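Local structure of beta-n-acetylhexosaminidase (Streptococcus pneumoniae, 4AZC) at residues Y209-A214 against D238-K243; Q223-N228 against D244-Y249; Y280-Q285 against W329-S334; A17-F22 against L46-L51. The protein probably cleaves terminal beta-linked N-acetylhexosamine residues from glycans through the TIM-barrel catalytic domain of a family 20 glycoside hydrolase. All coordinates share one frame; numbering follows the deposited sequence. Where two conformers were deposited one is given.

Interaction 1. Residues Y209-A214 against D238-K243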
# COMPACT_ATOMS: atom_id res chain seq x y z
N TYR B 209 10.41 15.03 11.65
CA TYR B 209 9.30 14.07 11.80
C TYR B 209 9.34 12.90 10.80
O TYR B 209 9.19 11.75 11.19
CB TYR B 209 7.95 14.80 11.73
CG TYR B 209 6.75 13.90 12.01
CD1 TYR B 209 6.51 13.43 13.31
CD2 TYR B 209 5.88 13.52 10.99
CE1 TYR B 209 5.43 12.59 13.57
CE2 TYR B 209 4.79 12.69 11.25
CZ TYR B 209 4.57 12.23 12.53
OH TYR B 209 3.50 11.39 12.79
N ALA B 210 9.56 13.20 9.53
CA ALA B 210 9.71 12.15 8.51
C ALA B 210 10.95 11.27 8.75
O ALA B 210 10.89 10.05 8.62
CB ALA B 210 9.77 12.76 7.12
N ASN B 211 12.07 11.90 9.09
CA ASN B 211 13.30 11.17 9.37
C ASN B 211 13.12 10.23 10.58
O ASN B 211 13.57 9.08 10.54
CB ASN B 211 14.47 12.14 9.56
CG ASN B 211 14.79 12.92 8.28
OD1 ASN B 211 14.45 12.51 7.17
ND2 ASN B 211 15.47 14.07 8.44
N THR B 212 12.44 10.72 11.61
CA THR B 212 12.12 9.91 12.80
C THR B 212 11.30 8.67 12.43
O THR B 212 11.64 7.56 12.81
CB THR B 212 11.38 10.75 13.88
OG1 THR B 212 12.24 11.79 14.34
CG2 THR B 212 10.98 9.91 15.09
N LEU B 213 10.22 8.87 11.67
CA LEU B 213 9.37 7.76 11.22
C LEU B 213 10.16 6.74 10.41
O LEU B 213 9.92 5.53 10.52
CB LEU B 213 8.17 8.27 10.41
CG LEU B 213 7.12 9.08 11.17
CD1 LEU B 213 5.96 9.49 10.25
CD2 LEU B 213 6.59 8.30 12.40
N ALA B 214 11.09 7.23 9.59
CA ALA B 214 11.99 6.36 8.82
C ALA B 214 12.92 5.54 9.72
O ALA B 214 13.11 4.35 9.51
CB ALA B 214 12.79 7.17 7.79
N ASP B 238 18.44 22.33 1.29
CA ASP B 238 18.88 22.93 2.55
C ASP B 238 18.41 22.08 3.76
O ASP B 238 19.05 22.07 4.81
CB ASP B 238 18.52 24.42 2.67
CG ASP B 238 17.02 24.69 2.64
OD1 ASP B 238 16.41 24.63 1.54
OD2 ASP B 238 16.45 25.00 3.71
N VAL B 239 17.32 21.35 3.56
CA VAL B 239 16.80 20.41 4.55
C VAL B 239 16.96 18.99 4.02
O VAL B 239 16.45 18.65 2.93
CB VAL B 239 15.33 20.74 4.89
CG1 VAL B 239 14.77 19.78 5.88
CG2 VAL B 239 15.24 22.15 5.48
N GLN B 240 17.68 18.17 4.80
CA GLN B 240 18.03 16.78 4.46
C GLN B 240 16.88 15.81 4.73
O GLN B 240 16.04 16.05 5.60
CB GLN B 240 19.25 16.31 5.28
CG GLN B 240 19.85 15.01 4.76
CD GLN B 240 19.96 13.90 5.81
OE1 GLN B 240 19.17 13.82 6.76
NE2 GLN B 240 20.93 13.01 5.61
N PHE B 241 16.87 14.70 3.99
CA PHE B 241 15.93 13.62 4.29
C PHE B 241 16.65 12.29 4.27
O PHE B 241 17.62 12.11 3.52
CB PHE B 241 14.77 13.59 3.27
CG PHE B 241 13.79 14.72 3.43
CD1 PHE B 241 14.08 15.99 2.91
CD2 PHE B 241 12.57 14.52 4.06
CE1 PHE B 241 13.17 17.04 3.05
CE2 PHE B 241 11.65 15.57 4.19
CZ PHE B 241 11.95 16.83 3.70
N ASP B 242 16.16 11.35 5.09
CA ASP B 242 16.67 9.97 5.14
C ASP B 242 16.72 9.38 3.73
O ASP B 242 15.74 9.48 2.99
CB ASP B 242 15.77 9.12 6.04
CG ASP B 242 16.35 7.75 6.35
OD1 ASP B 242 16.65 6.97 5.42
OD2 ASP B 242 16.49 7.44 7.55
N LYS B 243 17.85 8.77 3.36
CA LYS B 243 18.05 8.28 1.98
C LYS B 243 17.56 6.85 1.77
O LYS B 243 17.52 6.37 0.64
CB LYS B 243 19.53 8.38 1.57
CG LYS B 243 20.13 9.79 1.64
CD LYS B 243 19.34 10.79 0.78
CE LYS B 243 20.05 12.12 0.70
NZ LYS B 243 20.28 12.69 2.06
O HOH W 1 16.02 8.85 9.51
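Asn211 holds CG beside its own backbone N and opposed to its carbonyl carbon (chi1 -64°), which sends the amide off the helix flank to the passing loop 238-243. Asp242 takes the other course, its CG opposed to the backbone N (chi1 -169°), and lays its carboxylate beside the Ala214 methyl. The central bond runs from Asp242 N to Asn211 OD1, 2.9 Å; it is fairly straight at the hydrogen, but the donor sits well above the carbonyl plane. The same OD1 rests 3.4 Å from Phe241 CA, so the oxygen sits against the loop backbone at Phe241 and Asp242.

A water joins the two sides a second time, donating to Asn211 O and to Asp242 OD2, while Ala214 CB lies 3.7 Å from Asp242 OD2. That carboxylate also has partners beyond the pair: OD1 accepts from Asp244 N, and OD2 forms a salt bridge with Lys218 NZ. The contact thus illustrates how a helix amide can take up a loop N-H, with a water and a salt bridge sharing the hold.

Helix 203-219 carries the Asn211 side; Phe241 packs on its Phe206 and Ala207, whereas Leu213 and Ala214 face Phe179 of strand 176-180 and Tyr209 meets helix 153-170.

Interaction 2. Residues Q223-N228 against D244-Y249. With NGW ((2S,3aR,5R,6S,7R,7aR)-5-(hydroxymethyl)-2-methyl-2,3a,5,6,7,7a-hexahydro-1H-pyrano[3,2-d][1,3]thiazole-6,7-diol), chain K.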
# COMPACT_ATOMS: atom_id res chain seq x y z
N GLN B 223 11.22 -1.89 5.96
CA GLN B 223 11.62 -0.95 4.93
C GLN B 223 10.65 0.24 4.91
O GLN B 223 9.47 0.06 4.62
CB GLN B 223 11.64 -1.64 3.57
CG GLN B 223 11.77 -0.70 2.36
CD GLN B 223 13.12 0.01 2.29
OE1 GLN B 223 13.21 1.23 2.46
NE2 GLN B 223 14.17 -0.76 2.03
N PRO B 224 11.14 1.46 5.22
CA PRO B 224 10.27 2.63 5.20
C PRO B 224 9.84 3.02 3.78
O PRO B 224 10.66 3.02 2.86
CB PRO B 224 11.14 3.74 5.80
CG PRO B 224 12.54 3.28 5.57
CD PRO B 224 12.52 1.79 5.62
N MET B 225 8.55 3.31 3.63
CA MET B 225 7.99 3.86 2.41
C MET B 225 7.30 5.17 2.79
O MET B 225 6.71 5.28 3.87
CB MET B 225 6.99 2.88 1.80
CG MET B 225 6.56 3.18 0.35
SD MET B 225 5.57 1.80 -0.27
CE MET B 225 3.98 2.52 -0.59
N ALA B 226 7.39 6.16 1.90
CA ALA B 226 6.60 7.40 1.99
C ALA B 226 6.23 7.87 0.59
O ALA B 226 6.87 7.46 -0.38
CB ALA B 226 7.37 8.50 2.72
N PHE B 227 5.19 8.70 0.49
CA PHE B 227 4.90 9.38 -0.79
C PHE B 227 5.93 10.49 -1.03
O PHE B 227 6.60 10.92 -0.10
CB PHE B 227 3.46 9.90 -0.85
CG PHE B 227 2.42 8.82 -0.73
CD1 PHE B 227 2.24 7.90 -1.76
CD2 PHE B 227 1.65 8.72 0.42
CE1 PHE B 227 1.29 6.89 -1.65
CE2 PHE B 227 0.69 7.71 0.54
CZ PHE B 227 0.51 6.79 -0.50
N ASN B 228 6.06 10.93 -2.27
CA ASN B 228 7.16 11.83 -2.64
C ASN B 228 6.99 13.27 -2.21
O ASN B 228 7.99 14.01 -2.09
CB ASN B 228 7.40 11.79 -4.16
CG ASN B 228 6.19 12.27 -4.96
OD1 ASN B 228 5.26 11.52 -5.20
ND2 ASN B 228 6.25 13.51 -5.42
N ASP B 244 17.17 6.18 2.85
CA ASP B 244 16.75 4.78 2.78
C ASP B 244 15.26 4.60 2.50
O ASP B 244 14.78 3.47 2.32
CB ASP B 244 17.14 4.05 4.07
CG ASP B 244 18.65 4.00 4.28
OD1 ASP B 244 19.38 3.77 3.29
OD2 ASP B 244 19.11 4.19 5.42
N VAL B 245 14.52 5.70 2.47
CA VAL B 245 13.07 5.63 2.28
C VAL B 245 12.77 5.24 0.84
O VAL B 245 13.27 5.88 -0.10
CB VAL B 245 12.39 6.99 2.61
CG1 VAL B 245 10.89 6.93 2.35
CG2 VAL B 245 12.68 7.43 4.05
N LEU B 246 11.95 4.21 0.66
CA LEU B 246 11.37 3.89 -0.63
C LEU B 246 10.31 4.94 -0.96
O LEU B 246 9.34 5.11 -0.22
CB LEU B 246 10.74 2.48 -0.62
CG LEU B 246 9.93 2.00 -1.83
CD1 LEU B 246 10.81 1.84 -3.06
CD2 LEU B 246 9.22 0.70 -1.52
N ILE B 247 10.48 5.63 -2.08
CA ILE B 247 9.56 6.69 -2.48
C ILE B 247 8.44 6.17 -3.36
O ILE B 247 8.69 5.67 -4.45
CB ILE B 247 10.30 7.82 -3.23
CG1 ILE B 247 11.43 8.40 -2.37
CG2 ILE B 247 9.33 8.91 -3.65
CD1 ILE B 247 10.98 9.01 -1.04
N SER B 248 7.21 6.30 -2.88
CA SER B 248 6.03 6.11 -3.73
C SER B 248 5.81 7.42 -4.51
O SER B 248 5.27 8.40 -3.97
CB SER B 248 4.81 5.74 -2.88
OG SER B 248 3.66 5.53 -3.69
N TYR B 249 6.28 7.44 -5.76
CA TYR B 249 6.21 8.66 -6.57
C TYR B 249 4.99 8.66 -7.48
O TYR B 249 4.89 7.80 -8.36
CB TYR B 249 7.49 8.88 -7.40
CG TYR B 249 7.61 10.33 -7.86
CD1 TYR B 249 6.79 10.83 -8.88
CD2 TYR B 249 8.50 11.19 -7.26
CE1 TYR B 249 6.88 12.15 -9.30
CE2 TYR B 249 8.60 12.53 -7.67
CZ TYR B 249 7.79 13.00 -8.68
OH TYR B 249 7.88 14.31 -9.07
O4 NGW K . -7.09 10.01 -2.58
C4 NGW K . -6.11 10.94 -3.02
C3 NGW K . -4.87 10.83 -2.14
C5 NGW K . -5.74 10.63 -4.47
O3 NGW K . -5.22 11.06 -0.78
C2 NGW K . -3.79 11.83 -2.63
N2 NGW K . -2.47 11.56 -2.01
C1 NGW K . -3.55 11.73 -4.16
C7 NGW K . -1.95 10.28 -2.51
C8 NGW K . -0.43 10.26 -2.36
S1 NGW K . -2.46 10.26 -4.27
O5 NGW K . -4.81 11.63 -4.92
C6 NGW K . -6.98 10.67 -5.40
O6 NGW K . -7.61 11.95 -5.31
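The Asn228 amide lies stacked over one face of the Tyr249 ring, the two planes only 17° apart, with Asn228 CG 3.4 Å above the ring plane and displaced toward its rim. Phe227 offers a ring face to the ligand instead: the NGW methyl C8 stands 3.5 Å above the Phe227 ring plane, over its centre, and Ser248 OG approaches that ring obliquely. Both residues stand at the C-terminal ends of two neighbouring parallel strands of the TIM barrel, 223-227 and 246-249, whose connection contains no helix.

Backbone bonds bind the strands: Leu246 N to Pro224 O, Ala226 N to Leu246 O (3.1 Å) and Ser248 N to Ala226 O (2.8 Å), with a weak fourth from Asn228 N to Ser248 O. Met225, Leu246, Phe227 and Ser248 share the face that looks into the barrel, where Met225 and Leu246 lie side by side, SD 4.0 Å from CD2. Ser248 OG is hydrogen-bonded to Thr275 OG1.

TIM barrels build their active sites at these C-terminal strand ends; here Phe227 probably lines the space for the substrate's acetamido methyl. With chi1 63°, Asn228 CG sits between N and the carbonyl carbon, OD1 reaching Trp250 N and ND2 Ser251 O, while CB comes 3.3 Å from Tyr249 CD2.

Interaction 3. Residues Y280-Q285 against W329-S334. With NGW ((2S,3aR,5R,6S,7R,7aR)-5-(hydroxymethyl)-2-methyl-2,3a,5,6,7,7a-hexahydro-1H-pyrano[3,2-d][1,3]thiazole-6,7-diol), chain K.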
# COMPACT_ATOMS: atom_id res chain seq x y z
N TYR B 280 -4.80 6.03 -11.45
CA TYR B 280 -5.75 6.22 -10.34
C TYR B 280 -7.19 5.99 -10.72
O TYR B 280 -7.65 6.45 -11.76
CB TYR B 280 -5.67 7.65 -9.79
CG TYR B 280 -4.50 7.90 -8.89
CD1 TYR B 280 -3.50 6.93 -8.72
CD2 TYR B 280 -4.36 9.11 -8.23
CE1 TYR B 280 -2.41 7.16 -7.90
CE2 TYR B 280 -3.26 9.34 -7.39
CZ TYR B 280 -2.29 8.36 -7.24
OH TYR B 280 -1.20 8.57 -6.43
N TYR B 281 -7.91 5.33 -9.82
CA TYR B 281 -9.36 5.32 -9.87
C TYR B 281 -9.92 5.68 -8.50
O TYR B 281 -9.57 5.05 -7.50
CB TYR B 281 -9.90 3.97 -10.35
CG TYR B 281 -11.41 3.89 -10.25
CD1 TYR B 281 -12.22 4.87 -10.84
CD2 TYR B 281 -12.03 2.84 -9.57
CE1 TYR B 281 -13.60 4.81 -10.74
CE2 TYR B 281 -13.42 2.77 -9.46
CZ TYR B 281 -14.20 3.76 -10.06
OH TYR B 281 -15.56 3.70 -9.97
N ILE B 282 -10.77 6.70 -8.48
CA ILE B 282 -11.42 7.18 -7.27
C ILE B 282 -12.84 6.65 -7.32
O ILE B 282 -13.57 6.92 -8.28
CB ILE B 282 -11.44 8.74 -7.21
CG1 ILE B 282 -10.05 9.31 -6.91
CG2 ILE B 282 -12.45 9.26 -6.16
CD1 ILE B 282 -9.24 9.65 -8.14
N LEU B 283 -13.24 5.90 -6.30
CA LEU B 283 -14.56 5.28 -6.29
C LEU B 283 -15.66 6.27 -6.67
O LEU B 283 -15.76 7.34 -6.08
CB LEU B 283 -14.85 4.61 -4.94
CG LEU B 283 -13.86 3.57 -4.42
CD1 LEU B 283 -14.39 2.94 -3.14
CD2 LEU B 283 -13.53 2.50 -5.46
N GLY B 284 -16.45 5.90 -7.68
CA GLY B 284 -17.61 6.69 -8.11
C GLY B 284 -17.30 7.90 -8.98
O GLY B 284 -18.22 8.63 -9.37
N GLN B 285 -16.03 8.13 -9.30
CA GLN B 285 -15.64 9.24 -10.17
C GLN B 285 -16.12 8.96 -11.59
O GLN B 285 -15.90 7.88 -12.13
CB GLN B 285 -14.12 9.45 -10.18
CG GLN B 285 -13.67 10.74 -10.88
CD GLN B 285 -13.55 11.92 -9.93
OE1 GLN B 285 -13.74 11.77 -8.73
NE2 GLN B 285 -13.23 13.09 -10.47
N TRP B 329 -8.71 4.79 -4.82
CA TRP B 329 -8.88 5.80 -3.77
C TRP B 329 -10.34 6.03 -3.44
O TRP B 329 -11.22 5.87 -4.30
CB TRP B 329 -8.24 7.12 -4.19
CG TRP B 329 -6.76 7.04 -4.41
CD1 TRP B 329 -6.12 7.00 -5.62
CD2 TRP B 329 -5.73 7.03 -3.41
NE1 TRP B 329 -4.76 6.97 -5.43
CE2 TRP B 329 -4.49 6.97 -4.09
CE3 TRP B 329 -5.73 7.04 -2.01
CZ2 TRP B 329 -3.26 6.94 -3.41
CZ3 TRP B 329 -4.51 7.02 -1.34
CH2 TRP B 329 -3.29 6.96 -2.04
N ALA B 330 -10.61 6.40 -2.20
CA ALA B 330 -11.98 6.56 -1.74
C ALA B 330 -12.29 7.98 -1.25
O ALA B 330 -12.91 8.16 -0.19
CB ALA B 330 -12.28 5.51 -0.66
N ASP B 331 -11.88 8.97 -2.04
CA ASP B 331 -12.02 10.41 -1.67
C ASP B 331 -13.41 10.74 -1.11
O ASP B 331 -13.54 11.50 -0.15
CB ASP B 331 -11.68 11.32 -2.86
CG ASP B 331 -10.22 11.21 -3.30
OD1 ASP B 331 -9.60 10.14 -3.14
OD2 ASP B 331 -9.69 12.21 -3.84
N ARG B 332 -14.42 10.16 -1.75
CA ARG B 332 -15.79 10.20 -1.27
C ARG B 332 -16.11 8.79 -0.75
O ARG B 332 -16.52 7.92 -1.52
CB ARG B 332 -16.73 10.60 -2.42
CG ARG B 332 -16.51 12.03 -2.94
CD ARG B 332 -17.18 12.26 -4.29
NE ARG B 332 -16.31 11.93 -5.42
CZ ARG B 332 -16.37 10.80 -6.12
NH1 ARG B 332 -17.27 9.86 -5.83
NH2 ARG B 332 -15.54 10.60 -7.13
N PRO B 333 -15.89 8.55 0.56
CA PRO B 333 -16.01 7.15 1.02
C PRO B 333 -17.41 6.56 0.96
O PRO B 333 -17.55 5.34 1.07
CB PRO B 333 -15.50 7.21 2.46
CG PRO B 333 -15.69 8.65 2.88
CD PRO B 333 -15.46 9.46 1.64
N SER B 334 -18.44 7.40 0.78
CA SER B 334 -19.81 6.88 0.67
C SER B 334 -20.10 6.28 -0.70
O SER B 334 -21.05 5.52 -0.85
CB SER B 334 -20.87 7.93 1.06
OG SER B 334 -20.85 9.02 0.17
O4 NGW K . -7.09 10.01 -2.58
C4 NGW K . -6.11 10.94 -3.02
C3 NGW K . -4.87 10.83 -2.14
C5 NGW K . -5.74 10.63 -4.47
O3 NGW K . -5.22 11.06 -0.78
C2 NGW K . -3.79 11.83 -2.63
N2 NGW K . -2.47 11.56 -2.01
C1 NGW K . -3.55 11.73 -4.16
C7 NGW K . -1.95 10.28 -2.51
C8 NGW K . -0.43 10.26 -2.36
S1 NGW K . -2.46 10.26 -4.27
O5 NGW K . -4.81 11.63 -4.92
C6 NGW K . -6.98 10.67 -5.40
O6 NGW K . -7.61 11.95 -5.31
O HOH W 2 -14.83 7.87 -3.55
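Ile282 and Trp329 form a single parallel beta bridge: Trp329 N donates to Tyr281 O (2.8 Å) and Leu283 N to Trp329 O (2.8 Å). Beyond the bridge segment 280-285 folds into a type II turn from Ile282 to Gln285, in which Gly284 takes a positive phi of 79°.

The side chains turn this short pairing into a wall of the ligand pocket. Trp329 keeps CG opposed to its carbonyl carbon (chi1 -62°), which sets the indole face against the sugar. Its NE1 edge points at the Tyr280 ring from 3.2 Å above the centre of that face, an edge-to-face pair with planes at 66°, and one indole face carries the ligand, with NGW C5 over it. Aromatic platforms of this kind are a textbook feature of sugar-binding sites. Tyr280 OH, 3.0 Å from NGW S1, is buried without a hydrogen-bond partner in the model; in family 20 relatives a tyrosine here holds the substrate's acetamido oxygen, which sulfur replaces in such thiazoline-type analogues.

Asp331 grips the far end of the sugar, OD1 accepting from NGW O4 and OD2 from NGW O6, each at 2.6 Å. Arg332 NH2 donates to Gln285 OE1 (2.7 Å), which lies near the guanidinium plane, and NH1 bonds weakly to Leu283 O. A water bridges Leu283 O to the backbone N and O of Arg332.

Segment 280-285 extends the barrel beside strand 321-329, the Tyr281 backbone bonding to Ser327; behind it, Tyr281 OH is hydrogen-bonded to Glu341 OE1 and its ring packs on Ile342 and Leu345 of helix 339-351, while Leu283 shares Ile342.

Interaction 4. Residues A17-F22 against L46-L51. With NGW ((2S,3aR,5R,6S,7R,7aR)-5-(hydroxymethyl)-2-methyl-2,3a,5,6,7,7a-hexahydro-1H-pyrano[3,2-d][1,3]thiazole-6,7-diol), chain K.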
# COMPACT_ATOMS: atom_id res chain seq x y z
N ALA B 17 -8.40 1.68 2.30
CA ALA B 17 -9.28 1.21 3.37
C ALA B 17 -9.08 2.02 4.65
O ALA B 17 -9.35 1.54 5.75
CB ALA B 17 -9.07 -0.28 3.62
N GLY B 18 -8.57 3.23 4.50
CA GLY B 18 -8.49 4.19 5.60
C GLY B 18 -9.69 5.12 5.54
O GLY B 18 -10.37 5.34 6.55
N ARG B 19 -9.97 5.66 4.35
CA ARG B 19 -11.15 6.51 4.16
C ARG B 19 -12.45 5.72 4.25
O ARG B 19 -13.44 6.20 4.81
CB ARG B 19 -11.08 7.25 2.84
CG ARG B 19 -10.07 8.40 2.78
CD ARG B 19 -10.35 9.23 1.54
NE ARG B 19 -9.48 10.39 1.37
CZ ARG B 19 -8.38 10.42 0.63
NH1 ARG B 19 -7.98 9.32 -0.01
NH2 ARG B 19 -7.68 11.54 0.52
N LYS B 20 -12.43 4.51 3.71
CA LYS B 20 -13.64 3.70 3.53
C LYS B 20 -13.42 2.32 4.12
O LYS B 20 -12.33 1.77 3.99
CB LYS B 20 -13.97 3.59 2.04
CG LYS B 20 -15.24 2.80 1.70
CD LYS B 20 -15.62 2.98 0.24
CE LYS B 20 -16.83 2.12 -0.13
NZ LYS B 20 -18.07 2.48 0.64
N TYR B 21 -14.44 1.77 4.78
CA TYR B 21 -14.32 0.42 5.34
C TYR B 21 -14.37 -0.67 4.27
O TYR B 21 -15.20 -0.61 3.35
CB TYR B 21 -15.39 0.18 6.41
CG TYR B 21 -15.30 -1.18 7.07
CD1 TYR B 21 -14.44 -1.40 8.15
CD2 TYR B 21 -16.08 -2.25 6.62
CE1 TYR B 21 -14.36 -2.64 8.76
CE2 TYR B 21 -16.00 -3.50 7.22
CZ TYR B 21 -15.14 -3.69 8.28
OH TYR B 21 -15.07 -4.94 8.87
N PHE B 22 -13.48 -1.66 4.40
CA PHE B 22 -13.50 -2.88 3.58
C PHE B 22 -13.53 -4.09 4.51
O PHE B 22 -12.79 -4.13 5.50
CB PHE B 22 -12.25 -2.97 2.69
CG PHE B 22 -12.30 -2.11 1.45
CD1 PHE B 22 -12.01 -0.75 1.51
CD2 PHE B 22 -12.60 -2.67 0.20
CE1 PHE B 22 -12.04 0.04 0.36
CE2 PHE B 22 -12.62 -1.89 -0.95
CZ PHE B 22 -12.34 -0.52 -0.87
N LEU B 46 -4.55 1.85 5.94
CA LEU B 46 -5.32 1.56 7.14
C LEU B 46 -5.57 2.84 7.93
O LEU B 46 -6.62 3.00 8.56
CB LEU B 46 -4.60 0.51 8.00
CG LEU B 46 -4.50 -0.86 7.32
CD1 LEU B 46 -3.52 -1.77 8.03
CD2 LEU B 46 -5.90 -1.51 7.26
N GLY B 47 -4.58 3.72 7.93
CA GLY B 47 -4.77 5.09 8.42
C GLY B 47 -4.63 6.03 7.25
O GLY B 47 -3.55 6.17 6.67
N ASN B 48 -5.74 6.66 6.87
CA ASN B 48 -5.78 7.61 5.75
C ASN B 48 -7.09 8.36 5.93
O ASN B 48 -8.15 7.86 5.52
CB ASN B 48 -5.73 6.88 4.40
CG ASN B 48 -5.47 7.80 3.22
OD1 ASN B 48 -6.14 7.70 2.19
ND2 ASN B 48 -4.48 8.70 3.36
N ASP B 49 -7.02 9.53 6.57
CA ASP B 49 -8.21 10.23 7.10
C ASP B 49 -8.85 9.42 8.24
O ASP B 49 -8.69 9.75 9.41
CB ASP B 49 -9.23 10.53 6.00
CG ASP B 49 -8.70 11.46 4.92
OD1 ASP B 49 -7.54 11.94 5.02
OD2 ASP B 49 -9.45 11.71 3.95
N GLY B 50 -9.60 8.38 7.90
CA GLY B 50 -10.08 7.44 8.92
C GLY B 50 -8.95 6.54 9.39
O GLY B 50 -7.93 6.40 8.72
N LEU B 51 -9.12 5.93 10.57
CA LEU B 51 -8.16 4.94 11.06
C LEU B 51 -8.92 3.65 11.30
O LEU B 51 -9.66 3.52 12.27
CB LEU B 51 -7.44 5.43 12.32
CG LEU B 51 -6.45 4.48 13.02
CD1 LEU B 51 -5.34 3.98 12.08
CD2 LEU B 51 -5.83 5.17 14.23
O4 NGW K . -7.09 10.01 -2.58
C4 NGW K . -6.11 10.94 -3.02
C3 NGW K . -4.87 10.83 -2.14
C5 NGW K . -5.74 10.63 -4.47
O3 NGW K . -5.22 11.06 -0.78
C2 NGW K . -3.79 11.83 -2.63
N2 NGW K . -2.47 11.56 -2.01
C1 NGW K . -3.55 11.73 -4.16
C7 NGW K . -1.95 10.28 -2.51
C8 NGW K . -0.43 10.26 -2.36
S1 NGW K . -2.46 10.26 -4.27
O5 NGW K . -4.81 11.63 -4.92
C6 NGW K . -6.98 10.67 -5.40
O6 NGW K . -7.61 11.95 -5.31
O HOH W 3 -8.45 13.87 2.12
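In the sugar-binding pocket Arg19 holds the ligand's O3 and O4 hydroxyls, and Asp49 stands behind it as a second-shell partner. Arg19 NH2 donates to NGW O3 along a nearly straight line (2.8 Å, 160° at the hydrogen). NH1 adds a weak bond to NGW O4, also 2.8 Å, and a second, longer weak one to NGW O3, so the two ring hydroxyls are read by one guanidinium. An extended run of bonds from CG to NE brings this group to the sugar.

Behind it, Arg19 NE and Asp49 OD2 make a salt bridge of 2.9 Å. The carboxylate meets the guanidinium with the planes 89° apart, and the hydrogen bond within this pair is weak in angle. A water links Arg19 NH2 to the same OD2, and so ties the ligand-binding nitrogen a second time to Asp49.

The pair spans the loops that follow the first two parallel strands of the TIM barrel, 10-16 and 41-45, which are joined by a beta-alpha-beta crossover through helix 24-37. In the second loop the chain reverses in a classic gamma turn centred on Asp49, whose phi is 66°; the turn's bond, Gly50 N to Asn48 O, is weak, and Asn48 N to Gly50 O (2.9 Å) closes the other side. Gly18 lies close against this turn, its O 3.2 Å from Gly50 CA and its CA 4.4 Å from that of Asn48, a closeness that glycine permits.

Asp49 OD1 is held by His120 ND1, and Arg19 NH1 has a further salt bridge to Asp16 OD2.

Every touching residue of interaction 4 is buried; interaction 2 is largely buried, with Asp244 exposed, interaction 3 is buried but with exposed Arg332 at one end, and interaction 1 is only partly buried at the barrel's outside. Interactions 1 and 2 use successive elements, helix 203-219 and strand 223-227, and touch through Ala214 and Val245; their other halves, 238-243 and 244-249, run on from each other, loop into strand. Three contacts meet the ligand by different chemistry: an aromatic face under a methyl in interaction 2, an indole platform with a carboxylate in interaction 3, and a guanidinium in interaction 4. Interactions 3 and 4 adjoin, with Lys20 NZ probably bonded to Pro333 O, whereas Phe227 and Trp329 connect interactions 2 and 3.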